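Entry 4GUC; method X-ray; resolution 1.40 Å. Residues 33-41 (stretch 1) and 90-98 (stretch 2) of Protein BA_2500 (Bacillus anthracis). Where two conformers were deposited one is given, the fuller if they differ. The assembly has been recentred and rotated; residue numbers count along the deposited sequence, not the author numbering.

Stretch 1 (33-41) DLKHGDTFD
Stretch 2, residues 90-98: PITKAYNPG

Which polar contacts tie the two stretches together? Three hydrogen bonds do, all close to straight. Two link backbone to backbone around I91: G37 N donates to I91 O at 2.8 Å (N-H...O angle 175°), and I91 N donates to D38 O, also at 2.8 Å (164°). I91 thus uses both its amide and its carbonyl on the turn of stretch 1. The third comes from a side chain: H36 NE2 donates to Y95 O at 2.8 Å (165°), so NE2 carries a proton. H36 CA also approaches I91 O at 3.5 Å, a CA-H...O contact beside the G37 bond.

How is the backbone shaped to offer these groups? The stretches run antiparallel, with T39 and P90 a non-hydrogen-bonded pair whose CA atoms lie 4.4 Å apart and whose side chains share one face of the sheet. Proline, lacking an amide hydrogen, fits such a position. L34 and K35 are extended (phi/psi near -124/157 and -122/154), then a type II turn spans K35 to D38, with H36 at -54/132 and G37 at 108/-21. A CB on G37 would jam against the carbonyl O of H36, so glycine suits the place. D38 N closes the turn on K35 O at 2.9 Å, and D38 OD2 (chi1 m) accepts from K35 N at 2.9 Å. From D38 (-77/173) the chain extends through T39 (-131/135) and F40 (-85/125). P90 (-76/143) and I91 (-90/98) run alongside.

What holds the H36 ring in place? Its CA-to-CB bond points sideways, but chi1 m (-64°) and chi2 145° bring the ring toward stretch 2, where a type I turn runs from T92 to Y95. K93 (-69/-14) and A94 (-61/-23) occupy its middle, and Y95 N reaches T92 O at 3.2 Å. K93 CA sits over one face of the ring, 3.9 Å from its centroid and 11° off the normal, a CH-pi contact. At the ring edge lie Y95 O, I91 CG2 and P97 CD, the last 4.2 Å from H36 CE1. H36 CD2 is 3.2 Å from T92 O. A flat ring with an NH suits this site, offering a face to K93 and a donor to Y95. T92 (chi1 p) supports its own turn through a weak bond from A94 N to T92 OG1, 3.3 Å.

Where does the apolar packing lie? I91 points toward stretch 1 and is buried, its chi1 and chi2 both m (-56° and -58°). I91 CG1 meets L34 CD1 at 3.8 Å, I91 CD1 meets F40 CB at 4.2 Å, and I91 CG2 lies 3.8 Å from K35 O. L34 (m, t) also points toward its partner, whereas the ring of F40 (chi1 t, chi2 93°) leads away. A branched aliphatic chain suits I91, filling the space beside its two backbone bonds. Together the stretches bury 450 Å², with I91 and H36 contributing most.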

# COMPACT_ATOMS: atom_id res chain seq x y z
N ASP A 33 -4.35 -11.54 -4.29
CA ASP A 33 -3.41 -12.26 -3.43
C ASP A 33 -2.10 -12.52 -4.15
O ASP A 33 -2.08 -12.80 -5.37
CB ASP A 33 -4.00 -13.58 -2.97
CG ASP A 33 -5.25 -13.41 -2.12
OD1 ASP A 33 -5.50 -12.32 -1.53
OD2 ASP A 33 -5.99 -14.41 -2.05
N LEU A 34 -1.01 -12.43 -3.41
CA LEU A 34 0.34 -12.64 -3.97
C LEU A 34 1.09 -13.74 -3.22
O LEU A 34 0.75 -14.07 -2.07
CB LEU A 34 1.13 -11.32 -3.90
CG LEU A 34 0.53 -10.11 -4.65
CD1 LEU A 34 1.37 -8.86 -4.46
CD2 LEU A 34 0.40 -10.46 -6.12
N LYS A 35 2.07 -14.35 -3.88
CA LYS A 35 2.91 -15.39 -3.30
C LYS A 35 4.36 -14.96 -3.36
O LYS A 35 4.73 -14.12 -4.19
CB LYS A 35 2.77 -16.70 -4.07
CG LYS A 35 1.45 -17.43 -3.88
CD LYS A 35 1.35 -18.64 -4.80
CE LYS A 35 2.46 -19.69 -4.62
NZ LYS A 35 2.23 -20.65 -3.48
N HIS A 36 5.19 -15.48 -2.45
CA HIS A 36 6.61 -15.17 -2.50
C HIS A 36 7.10 -15.53 -3.90
O HIS A 36 6.77 -16.61 -4.41
CB HIS A 36 7.44 -15.96 -1.46
CG HIS A 36 7.11 -15.64 -0.04
ND1 HIS A 36 7.13 -16.58 0.97
CD2 HIS A 36 6.66 -14.49 0.53
CE1 HIS A 36 6.79 -16.01 2.12
NE2 HIS A 36 6.46 -14.75 1.86
N GLY A 37 7.84 -14.62 -4.53
CA GLY A 37 8.34 -14.82 -5.89
C GLY A 37 7.61 -13.95 -6.88
O GLY A 37 8.11 -13.71 -7.99
N ASP A 38 6.41 -13.51 -6.51
CA ASP A 38 5.62 -12.61 -7.36
C ASP A 38 6.19 -11.19 -7.26
O ASP A 38 7.09 -10.89 -6.46
CB ASP A 38 4.13 -12.56 -6.95
CG ASP A 38 3.38 -13.85 -7.25
OD1 ASP A 38 3.88 -14.70 -8.00
OD2 ASP A 38 2.23 -13.97 -6.75
N THR A 39 5.66 -10.30 -8.09
CA THR A 39 6.09 -8.92 -8.08
C THR A 39 4.87 -8.02 -8.03
O THR A 39 3.88 -8.29 -8.68
CB THR A 39 6.92 -8.56 -9.35
OG1 THR A 39 8.13 -9.36 -9.41
CG2 THR A 39 7.31 -7.08 -9.40
N PHE A 40 4.91 -7.01 -7.18
CA PHE A 40 3.84 -6.01 -7.07
C PHE A 40 4.23 -5.01 -8.15
O PHE A 40 5.33 -4.49 -8.12
CB PHE A 40 3.87 -5.39 -5.68
CG PHE A 40 2.91 -4.26 -5.47
CD1 PHE A 40 1.64 -4.47 -4.94
CD2 PHE A 40 3.29 -2.98 -5.80
CE1 PHE A 40 0.76 -3.41 -4.75
CE2 PHE A 40 2.40 -1.91 -5.59
CZ PHE A 40 1.15 -2.14 -5.06
N ASP A 41 3.33 -4.71 -9.10
CA ASP A 41 3.69 -3.78 -10.19
C ASP A 41 2.41 -3.13 -10.68
O ASP A 41 1.59 -3.79 -11.33
CB ASP A 41 4.45 -4.58 -11.26
CG ASP A 41 4.97 -3.73 -12.45
OD1 ASP A 41 4.65 -2.53 -12.59
OD2 ASP A 41 5.76 -4.31 -13.27
N PRO A 90 9.53 -6.44 -5.47
CA PRO A 90 9.40 -7.89 -5.40
C PRO A 90 8.80 -8.39 -4.09
O PRO A 90 9.08 -7.82 -3.02
CB PRO A 90 10.85 -8.38 -5.49
CG PRO A 90 11.66 -7.27 -4.98
CD PRO A 90 10.93 -6.00 -5.34
N ILE A 91 7.97 -9.43 -4.18
CA ILE A 91 7.40 -10.03 -2.97
C ILE A 91 8.39 -11.14 -2.53
O ILE A 91 8.40 -12.27 -3.06
CB ILE A 91 5.99 -10.58 -3.18
CG1 ILE A 91 5.07 -9.47 -3.70
CG2 ILE A 91 5.44 -11.16 -1.88
CD1 ILE A 91 4.96 -8.26 -2.81
N THR A 92 9.24 -10.77 -1.58
CA THR A 92 10.26 -11.66 -1.04
C THR A 92 9.76 -12.33 0.24
O THR A 92 8.65 -12.05 0.70
CB THR A 92 11.52 -10.85 -0.69
OG1 THR A 92 11.21 -9.95 0.38
CG2 THR A 92 12.02 -10.07 -1.90
N LYS A 93 10.58 -13.20 0.83
CA LYS A 93 10.21 -13.87 2.06
C LYS A 93 10.16 -12.94 3.26
O LYS A 93 9.62 -13.31 4.31
CB LYS A 93 11.13 -15.05 2.35
CG LYS A 93 10.94 -16.19 1.39
CD LYS A 93 11.84 -17.31 1.78
CE LYS A 93 11.64 -18.49 0.86
NZ LYS A 93 12.60 -19.56 1.09
N ALA A 94 10.71 -11.74 3.12
CA ALA A 94 10.67 -10.75 4.19
C ALA A 94 9.20 -10.41 4.52
O ALA A 94 8.89 -9.92 5.61
CB ALA A 94 11.45 -9.50 3.77
N TYR A 95 8.29 -10.63 3.56
CA TYR A 95 6.87 -10.42 3.77
C TYR A 95 6.29 -11.74 4.35
O TYR A 95 5.87 -12.63 3.59
CB TYR A 95 6.16 -10.10 2.46
CG TYR A 95 6.58 -8.80 1.80
CD1 TYR A 95 7.72 -8.73 0.99
CD2 TYR A 95 5.83 -7.63 1.96
CE1 TYR A 95 8.10 -7.53 0.36
CE2 TYR A 95 6.19 -6.44 1.33
CZ TYR A 95 7.34 -6.40 0.54
OH TYR A 95 7.73 -5.25 -0.10
N ASN A 96 6.20 -11.80 5.67
CA ASN A 96 5.66 -12.94 6.39
C ASN A 96 4.24 -13.27 5.92
O ASN A 96 3.44 -12.35 5.73
CB ASN A 96 5.60 -12.56 7.86
CG ASN A 96 6.97 -12.20 8.43
OD1 ASN A 96 7.20 -11.06 8.84
ND2 ASN A 96 7.90 -13.15 8.39
N PRO A 97 3.92 -14.56 5.69
CA PRO A 97 2.54 -14.81 5.29
C PRO A 97 1.51 -14.09 6.19
O PRO A 97 1.62 -14.10 7.41
CB PRO A 97 2.43 -16.33 5.37
CG PRO A 97 3.83 -16.79 5.05
CD PRO A 97 4.70 -15.81 5.77
N GLY A 98 0.56 -13.43 5.57
CA GLY A 98 -0.47 -12.71 6.31
C GLY A 98 -1.27 -11.81 5.40
O GLY A 98 -1.30 -12.03 4.18